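Side-chain contacts in endonuclease III (Geobacillus stearothermophilus, PDB 1ORN), which is a DNA glycosylase carrying a [4Fe-4S] cluster, held here as a covalent DNA intermediate, and probably removes damaged bases in base excision repair: residues N32-L37 against A98-K103; G106-P109 against E114-K117; A126-S131 against A138-T143. All coordinates share one frame; numbering follows the deposited sequence.

Interaction 1. Residues N32-L37 against A98-K103; sequences NPFELL and AMLIDK
Phe-34 and Leu-100 meet through the ends of their side chains, their CA atoms 10.0 Å apart. The apolar part of the contact centres on one methyl. CD1 of Leu-100 approaches one side of the phenyl ring obliquely, 3.8 Å from Phe-34 CE1 and 4.0 Å from Phe-34 CD1. CD2 of Leu-37, one helical turn further on, lies at the limit of contact, 4.5 Å from the same Leu-100 CD1. Phe-34 CG stands anti to its own backbone N (chi1 180°), which swings the ring out from a CB that does not itself aim at the partner helix. The CD1 branch of Leu-100 is extended, which points this methyl at the ring. A polar side-chain bond lies within residues 32-37: Asn-32, at the N-cap, accepts from Glu-35 N through OD1 at 2.8 Å. The bond is nearly straight (165° at the hydrogen), with the donor tilted 28° from the carbonyl plane. The Glu-35 carboxylate turns to Arg-31 in a salt bridge. This is plain hydrophobic packing between the start of helix 33-43 and the last turns of helix 86-103. Phe-34 also leans on Pro-65 of helix 65-69, Leu-37 touches Leu-96 of helix 86-103 and Val-129 of helix 123-134, and Leu-100 rests on Pro-109.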
loop_
_atom_site.group_PDB
_atom_site.type_symbol
_atom_site.label_atom_id
_atom_site.label_comp_id
_atom_site.label_asym_id
_atom_site.label_seq_id
_atom_site.Cartn_x
_atom_site.Cartn_y
_atom_site.Cartn_z
ATOM N N ASN C 32 13.493 6.082 -7.944
ATOM C CA ASN C 32 14.075 6.667 -6.742
ATOM C C ASN C 32 12.971 6.928 -5.705
ATOM O O ASN C 32 11.783 6.811 -6.016
ATOM C CB ASN C 32 14.823 7.960 -7.094
ATOM C CG ASN C 32 13.936 8.980 -7.761
ATOM O OD1 ASN C 32 12.960 9.441 -7.178
ATOM N ND2 ASN C 32 14.272 9.341 -8.995
ATOM N N PRO C 33 13.353 7.277 -4.461
ATOM C CA PRO C 33 12.401 7.541 -3.372
ATOM C C PRO C 33 11.365 8.624 -3.640
ATOM O O PRO C 33 10.230 8.511 -3.187
ATOM C CB PRO C 33 13.310 7.889 -2.192
ATOM C CG PRO C 33 14.552 7.084 -2.500
ATOM C CD PRO C 33 14.734 7.374 -3.961
ATOM N N PHE C 34 11.757 9.662 -4.372
ATOM C CA PHE C 34 10.839 10.750 -4.693
ATOM C C PHE C 34 9.769 10.247 -5.646
ATOM O O PHE C 34 8.589 10.530 -5.466
ATOM C CB PHE C 34 11.588 11.928 -5.326
ATOM C CG PHE C 34 10.697 13.084 -5.685
ATOM C CD1 PHE C 34 9.926 13.711 -4.708
ATOM C CD2 PHE C 34 10.617 13.543 -6.997
ATOM C CE1 PHE C 34 9.087 14.778 -5.034
ATOM C CE2 PHE C 34 9.781 14.605 -7.334
ATOM C CZ PHE C 34 9.014 15.226 -6.346
ATOM N N GLU C 35 10.177 9.499 -6.669
ATOM C CA GLU C 35 9.200 8.949 -7.601
ATOM C C GLU C 35 8.300 7.965 -6.862
ATOM O O GLU C 35 7.107 7.882 -7.149
ATOM C CB GLU C 35 9.886 8.231 -8.768
ATOM C CG GLU C 35 10.431 9.166 -9.830
ATOM C CD GLU C 35 11.004 8.417 -11.022
ATOM O OE1 GLU C 35 11.506 9.084 -11.946
ATOM O OE2 GLU C 35 10.948 7.169 -11.034
ATOM N N LEU C 36 8.858 7.220 -5.911
ATOM C CA LEU C 36 8.030 6.268 -5.171
ATOM C C LEU C 36 6.981 7.035 -4.368
ATOM O O LEU C 36 5.806 6.681 -4.380
ATOM C CB LEU C 36 8.858 5.419 -4.202
ATOM C CG LEU C 36 8.034 4.441 -3.347
ATOM C CD1 LEU C 36 7.282 3.453 -4.232
ATOM C CD2 LEU C 36 8.949 3.702 -2.377
ATOM N N LEU C 37 7.417 8.076 -3.665
ATOM C CA LEU C 37 6.491 8.867 -2.851
ATOM C C LEU C 37 5.325 9.385 -3.678
ATOM O O LEU C 37 4.165 9.251 -3.277
ATOM C CB LEU C 37 7.219 10.041 -2.192
ATOM C CG LEU C 37 6.337 10.988 -1.358
ATOM C CD1 LEU C 37 5.673 10.216 -0.225
ATOM C CD2 LEU C 37 7.195 12.113 -0.808
ATOM N N ALA C 98 6.507 21.496 -1.794
ATOM C CA ALA C 98 6.941 22.730 -1.159
ATOM C C ALA C 98 7.501 22.416 0.232
ATOM O O ALA C 98 8.473 23.031 0.669
ATOM C CB ALA C 98 5.768 23.707 -1.050
ATOM N N MET C 99 6.898 21.446 0.917
ATOM C CA MET C 99 7.330 21.073 2.260
ATOM C C MET C 99 8.670 20.346 2.249
ATOM O O MET C 99 9.479 20.522 3.156
ATOM C CB MET C 99 6.265 20.204 2.948
ATOM C CG MET C 99 6.449 20.071 4.457
ATOM S SD MET C 99 5.054 19.251 5.303
ATOM C CE MET C 99 3.697 20.231 4.715
ATOM N N LEU C 100 8.911 19.530 1.228
ATOM C CA LEU C 100 10.185 18.817 1.136
ATOM C C LEU C 100 11.311 19.854 1.050
ATOM O O LEU C 100 12.354 19.730 1.695
ATOM C CB LEU C 100 10.219 17.922 -0.108
ATOM C CG LEU C 100 9.310 16.685 -0.128
ATOM C CD1 LEU C 100 9.496 15.913 -1.440
ATOM C CD2 LEU C 100 9.636 15.804 1.058
ATOM N N ILE C 101 11.076 20.881 0.246
ATOM C CA ILE C 101 12.047 21.952 0.057
ATOM C C ILE C 101 12.246 22.783 1.327
ATOM O O ILE C 101 13.374 23.022 1.759
ATOM C CB ILE C 101 11.591 22.895 -1.078
ATOM C CG1 ILE C 101 11.584 22.132 -2.407
ATOM C CG2 ILE C 101 12.504 24.126 -1.147
ATOM C CD1 ILE C 101 10.835 22.838 -3.521
ATOM N N ASP C 102 11.144 23.210 1.930
ATOM C CA ASP C 102 11.207 24.050 3.119
ATOM C C ASP C 102 11.566 23.366 4.429
ATOM O O ASP C 102 12.252 23.951 5.269
ATOM C CB ASP C 102 9.879 24.789 3.291
ATOM C CG ASP C 102 9.512 25.612 2.073
ATOM O OD1 ASP C 102 10.389 26.354 1.578
ATOM O OD2 ASP C 102 8.352 25.524 1.611
ATOM N N LYS C 103 11.121 22.125 4.602
ATOM C CA LYS C 103 11.368 21.420 5.845
ATOM C C LYS C 103 12.332 20.240 5.820
ATOM O O LYS C 103 12.943 19.932 6.842
ATOM C CB LYS C 103 10.028 20.947 6.421
ATOM C CG LYS C 103 9.007 22.064 6.616
#

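Interaction 2. Residues G106-P109 against E114-K117; sequences GEVP and ELMK. With NA (sodium ion), chain E.
Pro-109 packs against Leu-115 at the first helix of the helix-hairpin-helix (HhH) motif, the DNA-binding element of this glycosylase superfamily: residues 106-109 form the loop before that helix, 112-115, and residues 114-117 run from it into the hairpin. The joint is apolar. CD2 of Leu-115 sits 3.5 Å from Pro-109 CG and also touches Pro-109 CD, so one methyl lies alongside the CG-CD side of the pyrrolidine ring. Leu-115 CG stands beside its backbone N (chi1 -74°), which brings the branch round to the proline although its CB does not aim there. The same methyl meets Val-108 CG1 at 3.8 Å and is thus shared by two consecutive residues. Glu-114 adds its CB, 4.1 Å from Pro-109 CB; beyond that its chain bends at chi2 (-52°) and the carboxylate leads away, its OE1 hydrogen-bonded to Tyr-104 OH. Pro-109 O is buried without a polar partner, and Leu-115 CD2 lies only 3.4 Å from it. Past this packing the backbone turns to metal binding. Met-116 O holds the sodium ion at 2.4 Å, and two waters bind it as well, water 1 at 2.3 Å from the sodium ion. Water 1 gives a weak bond back to Lys-117 O. Leu-118 O and Val-121 O, further round the hairpin, join the sodium site, which draws three backbone carbonyls onto one ion. Behind the contact, Leu-115 beds into Ala-126, Val-129 and Val-130 of helix 123-134, the second HhH helix, while Pro-109 and Lys-117 touch Tyr-104, just past helix 86-103.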
loop_
_atom_site.group_PDB
_atom_site.type_symbol
_atom_site.label_atom_id
_atom_site.label_comp_id
_atom_site.label_asym_id
_atom_site.label_seq_id
_atom_site.Cartn_x
_atom_site.Cartn_y
_atom_site.Cartn_z
ATOM N N GLY C 106 14.919 19.420 0.732
ATOM C CA GLY C 106 14.603 18.960 -0.610
ATOM C C GLY C 106 14.656 17.465 -0.870
ATOM O O GLY C 106 14.640 17.040 -2.024
ATOM N N GLU C 107 14.707 16.665 0.188
ATOM C CA GLU C 107 14.771 15.217 0.030
ATOM C C GLU C 107 13.649 14.511 0.783
ATOM O O GLU C 107 13.102 15.043 1.745
ATOM C CB GLU C 107 16.128 14.707 0.522
ATOM C CG GLU C 107 17.307 15.202 -0.312
ATOM C CD GLU C 107 18.650 14.970 0.359
ATOM O OE1 GLU C 107 18.911 13.831 0.805
ATOM O OE2 GLU C 107 19.451 15.929 0.434
ATOM N N VAL C 108 13.294 13.315 0.326
ATOM C CA VAL C 108 12.256 12.544 0.987
ATOM C C VAL C 108 12.786 12.103 2.349
ATOM O O VAL C 108 13.823 11.441 2.431
ATOM C CB VAL C 108 11.896 11.292 0.164
ATOM C CG1 VAL C 108 10.909 10.425 0.928
ATOM C CG2 VAL C 108 11.322 11.708 -1.179
ATOM N N PRO C 109 12.094 12.479 3.439
ATOM C CA PRO C 109 12.563 12.074 4.764
ATOM C C PRO C 109 12.411 10.566 4.938
ATOM O O PRO C 109 11.495 9.961 4.380
ATOM C CB PRO C 109 11.669 12.880 5.710
ATOM C CG PRO C 109 10.393 13.001 4.940
ATOM C CD PRO C 109 10.883 13.316 3.540
ATOM N N GLU C 114 7.599 11.586 10.083
ATOM C CA GLU C 114 7.877 12.832 9.382
ATOM C C GLU C 114 7.154 12.803 8.035
ATOM O O GLU C 114 6.617 13.812 7.592
ATOM C CB GLU C 114 9.376 13.030 9.156
ATOM C CG GLU C 114 10.172 13.369 10.421
ATOM C CD GLU C 114 9.588 14.550 11.191
ATOM O OE1 GLU C 114 9.281 15.593 10.573
ATOM O OE2 GLU C 114 9.443 14.435 12.426
ATOM N N LEU C 115 7.134 11.641 7.386
ATOM C CA LEU C 115 6.453 11.532 6.098
ATOM C C LEU C 115 4.966 11.850 6.252
ATOM O O LEU C 115 4.364 12.460 5.375
ATOM C CB LEU C 115 6.611 10.124 5.514
ATOM C CG LEU C 115 7.985 9.779 4.935
ATOM C CD1 LEU C 115 8.084 8.280 4.698
ATOM C CD2 LEU C 115 8.208 10.553 3.643
ATOM N N MET C 116 4.380 11.415 7.361
ATOM C CA MET C 116 2.967 11.653 7.611
ATOM C C MET C 116 2.606 13.122 7.774
ATOM O O MET C 116 1.429 13.489 7.728
ATOM C CB MET C 116 2.511 10.847 8.826
ATOM C CG MET C 116 2.382 9.361 8.527
ATOM S SD MET C 116 1.971 8.357 9.952
ATOM C CE MET C 116 0.410 9.118 10.460
ATOM N N LYS C 117 3.608 13.974 7.940
ATOM C CA LYS C 117 3.340 15.399 8.066
ATOM C C LYS C 117 3.061 16.013 6.694
ATOM O O LYS C 117 2.529 17.119 6.590
ATOM C CB LYS C 117 4.517 16.100 8.743
ATOM C CG LYS C 117 4.680 15.720 10.200
ATOM C CD LYS C 117 5.848 16.461 10.832
ATOM C CE LYS C 117 6.020 16.081 12.296
ATOM N NZ LYS C 117 4.777 16.331 13.077
HETATM NA NA NA E . -0.267 13.746 6.071
HETATM O O HOH W 1 -0.408 15.954 6.804
HETATM O O HOH W 2 -1.912 13.122 7.949
#

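Interaction 3. Residues A126-S131 against A138-T143; sequences ANVVVS and AIAVDT. With nucleotides of chain B.
The amide nitrogen of Asn-127 is gripped by several acceptors: Ile-139 O at 3.1 Å from Asn-127 ND2, a weak bond bent to 127° at the hydrogen, then water 3, also weakly, and the Glu-165 carboxylate. Asn-127 lies on the second helix of the HhH motif, and its amide weakly ties that helix to the loop before helix 143-152. Asn-127 CG lies beside its backbone N (chi1 -80°), which turns the amide to the loop. OD1 accepts from Arg-112, its strongest polar partner, so both ends of the amide are used and its flip is probably fixed. Water 3 also accepts from Val-141 N, 2.9 Å from the water oxygen, bridging amide and loop. With an alanine in place of Asn-127, Arg-112 and Glu-165 would probably lose an amide partner, and the weak link to Ile-139 O would go too. The loop's small side chains fit closely on the helix: Ala-140 CB lies 3.5 Å from Val-128 CG2, and Ala-138 CB 4.0 Å from Val-130 CG2. Asp-142 caps helix 143-152 through His-144 N and Val-145 N. Thr-143 holds two DNA phosphates of chain B: its N donates to DG8 OP1 at 2.9 Å, and its OG1 to DA6 OP2 at 2.8 Å.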
loop_
_atom_site.group_PDB
_atom_site.type_symbol
_atom_site.label_atom_id
_atom_site.label_comp_id
_atom_site.label_asym_id
_atom_site.label_seq_id
_atom_site.Cartn_x
_atom_site.Cartn_y
_atom_site.Cartn_z
ATOM N N ALA C 126 3.018 6.352 4.176
ATOM C CA ALA C 126 4.317 6.469 4.833
ATOM C C ALA C 126 4.981 5.102 5.038
ATOM O O ALA C 126 6.186 4.960 4.838
ATOM C CB ALA C 126 4.171 7.194 6.173
ATOM N N ASN C 127 4.205 4.102 5.439
ATOM C CA ASN C 127 4.756 2.763 5.638
ATOM C C ASN C 127 5.286 2.150 4.347
ATOM O O ASN C 127 6.328 1.491 4.355
ATOM C CB ASN C 127 3.719 1.830 6.264
ATOM C CG ASN C 127 3.589 2.035 7.772
ATOM O OD1 ASN C 127 4.400 2.730 8.382
ATOM N ND2 ASN C 127 2.577 1.423 8.373
ATOM N N VAL C 128 4.572 2.338 3.241
ATOM C CA VAL C 128 5.049 1.790 1.972
ATOM C C VAL C 128 6.379 2.427 1.613
ATOM O O VAL C 128 7.331 1.734 1.242
ATOM C CB VAL C 128 4.058 2.045 0.816
ATOM C CG1 VAL C 128 4.713 1.700 -0.518
ATOM C CG2 VAL C 128 2.809 1.216 1.018
ATOM N N VAL C 129 6.453 3.748 1.729
ATOM C CA VAL C 129 7.671 4.459 1.390
ATOM C C VAL C 129 8.881 4.056 2.239
ATOM O O VAL C 129 9.939 3.738 1.685
ATOM C CB VAL C 129 7.455 5.992 1.473
ATOM C CG1 VAL C 129 8.777 6.738 1.229
ATOM C CG2 VAL C 129 6.427 6.407 0.429
ATOM N N VAL C 130 8.749 4.044 3.564
ATOM C CA VAL C 130 9.908 3.685 4.380
ATOM C C VAL C 130 10.340 2.240 4.164
ATOM O O VAL C 130 11.532 1.924 4.228
ATOM C CB VAL C 130 9.661 3.923 5.896
ATOM C CG1 VAL C 130 9.309 5.380 6.128
ATOM C CG2 VAL C 130 8.568 3.005 6.419
ATOM N N SER C 131 9.375 1.375 3.880
ATOM C CA SER C 131 9.649 -0.038 3.667
ATOM C C SER C 131 10.311 -0.322 2.329
ATOM O O SER C 131 11.366 -0.959 2.266
ATOM C CB SER C 131 8.348 -0.837 3.755
ATOM O OG SER C 131 8.572 -2.201 3.444
ATOM N N ALA C 138 8.026 -2.331 8.129
ATOM C CA ALA C 138 6.727 -1.723 8.380
ATOM C C ALA C 138 5.685 -2.529 7.636
ATOM O O ALA C 138 5.997 -3.210 6.656
ATOM C CB ALA C 138 6.713 -0.275 7.893
ATOM N N ILE C 139 4.452 -2.467 8.119
ATOM C CA ILE C 139 3.347 -3.168 7.486
ATOM C C ILE C 139 2.304 -2.130 7.095
ATOM O O ILE C 139 1.640 -1.548 7.953
ATOM C CB ILE C 139 2.702 -4.186 8.442
ATOM C CG1 ILE C 139 3.750 -5.207 8.891
ATOM C CG2 ILE C 139 1.530 -4.877 7.753
ATOM C CD1 ILE C 139 3.227 -6.222 9.882
ATOM N N ALA C 140 2.181 -1.890 5.796
ATOM C CA ALA C 140 1.218 -0.930 5.285
ATOM C C ALA C 140 -0.115 -1.648 5.127
ATOM O O ALA C 140 -0.205 -2.646 4.411
ATOM C CB ALA C 140 1.686 -0.392 3.943
ATOM N N VAL C 141 -1.148 -1.155 5.801
ATOM C CA VAL C 141 -2.458 -1.782 5.710
ATOM C C VAL C 141 -3.382 -1.011 4.768
ATOM O O VAL C 141 -3.833 0.100 5.079
ATOM C CB VAL C 141 -3.115 -1.908 7.106
ATOM C CG1 VAL C 141 -4.492 -2.572 6.982
ATOM C CG2 VAL C 141 -2.213 -2.724 8.025
ATOM N N ASP C 142 -3.645 -1.627 3.615
ATOM C CA ASP C 142 -4.496 -1.082 2.561
ATOM C C ASP C 142 -5.773 -1.919 2.489
ATOM O O ASP C 142 -6.045 -2.735 3.364
ATOM C CB ASP C 142 -3.787 -1.210 1.215
ATOM C CG ASP C 142 -3.785 -2.644 0.709
ATOM O OD1 ASP C 142 -3.485 -3.555 1.516
ATOM O OD2 ASP C 142 -4.089 -2.866 -0.484
ATOM N N THR C 143 -6.534 -1.739 1.415
ATOM C CA THR C 143 -7.771 -2.491 1.253
ATOM C C THR C 143 -7.559 -4.010 1.236
ATOM O O THR C 143 -8.314 -4.753 1.872
ATOM C CB THR C 143 -8.522 -2.059 -0.035
ATOM O OG1 THR C 143 -9.714 -2.841 -0.166
ATOM C CG2 THR C 143 -7.650 -2.256 -1.272
ATOM P P DG B 8 -6.056 1.502 -1.145
ATOM O OP1 DG B 8 -6.755 0.732 -0.088
ATOM O OP2 DG B 8 -6.721 1.702 -2.468
ATOM O "O5'" DG B 8 -5.691 2.943 -0.579
ATOM C "C5'" DG B 8 -5.338 3.130 0.791
ATOM C "C4'" DG B 8 -5.077 4.596 1.038
ATOM O "O4'" DG B 8 -6.239 5.366 0.650
ATOM C "C3'" DG B 8 -4.737 5.024 2.462
ATOM O "O3'" DG B 8 -3.730 6.028 2.334
ATOM C "C2'" DG B 8 -6.054 5.582 2.986
ATOM C "C1'" DG B 8 -6.709 6.152 1.736
ATOM N N9 DG B 8 -8.167 6.085 1.709
ATOM C C8 DG B 8 -8.969 5.094 2.220
ATOM N N7 DG B 8 -10.239 5.288 1.981
ATOM C C5 DG B 8 -10.279 6.486 1.279
ATOM C C6 DG B 8 -11.386 7.205 0.735
ATOM O O6 DG B 8 -12.582 6.899 0.741
ATOM N N1 DG B 8 -10.977 8.386 0.123
ATOM C C2 DG B 8 -9.675 8.817 0.033
ATOM N N2 DG B 8 -9.482 9.989 -0.590
ATOM N N3 DG B 8 -8.635 8.147 0.518
ATOM C C4 DG B 8 -9.010 7.002 1.124
ATOM P P DA B 6 -10.633 -3.694 -3.759
ATOM O OP1 DA B 6 -9.965 -5.003 -3.556
ATOM O OP2 DA B 6 -11.080 -2.903 -2.584
ATOM O "O5'" DA B 6 -9.680 -2.793 -4.666
ATOM C "C5'" DA B 6 -9.166 -3.311 -5.894
ATOM C "C4'" DA B 6 -8.394 -2.251 -6.644
ATOM O "O4'" DA B 6 -9.286 -1.220 -7.125
ATOM C "C3'" DA B 6 -7.304 -1.535 -5.844
ATOM O "O3'" DA B 6 -6.175 -1.332 -6.693
ATOM C "C2'" DA B 6 -7.934 -0.189 -5.529
ATOM C "C1'" DA B 6 -8.771 0.054 -6.775
ATOM N N9 DA B 6 -9.908 0.957 -6.608
ATOM C C8 DA B 6 -10.772 1.039 -5.544
ATOM N N7 DA B 6 -11.722 1.925 -5.703
ATOM C C5 DA B 6 -11.467 2.468 -6.954
ATOM C C6 DA B 6 -12.123 3.457 -7.709
ATOM N N6 DA B 6 -13.224 4.098 -7.301
ATOM N N1 DA B 6 -11.605 3.768 -8.917
ATOM C C2 DA B 6 -10.507 3.124 -9.329
ATOM N N3 DA B 6 -9.806 2.176 -8.715
ATOM C C4 DA B 6 -10.344 1.889 -7.517
HETATM O O HOH W 3 -0.527 1.143 7.434
#

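How the interactions relate
The three contacts follow one another along the chain, and interactions 1 and 2 both pack on helix 123-134, which carries one side of interaction 3. Interactions 1 and 2 have centres about 6 Å apart and are linked by a probable hydrogen bond from Gly-106 N to Leu-100 O (2.8 Å); Val-108 CG2 also reaches Phe-34 CA at 3.7 Å. Interaction 2 meets interaction 3 through Leu-115 CD1, 3.5 Å from Val-130 CG1, with centres about 15 Å apart. Leu-37 CD1 touches Val-129 CG2 at 3.9 Å, joining interaction 1 to interaction 3. Thr-143 of interaction 3 bonds the DNA directly, whereas the nearest atoms of interactions 2 and 1 are about 5 Å and 9 Å from it.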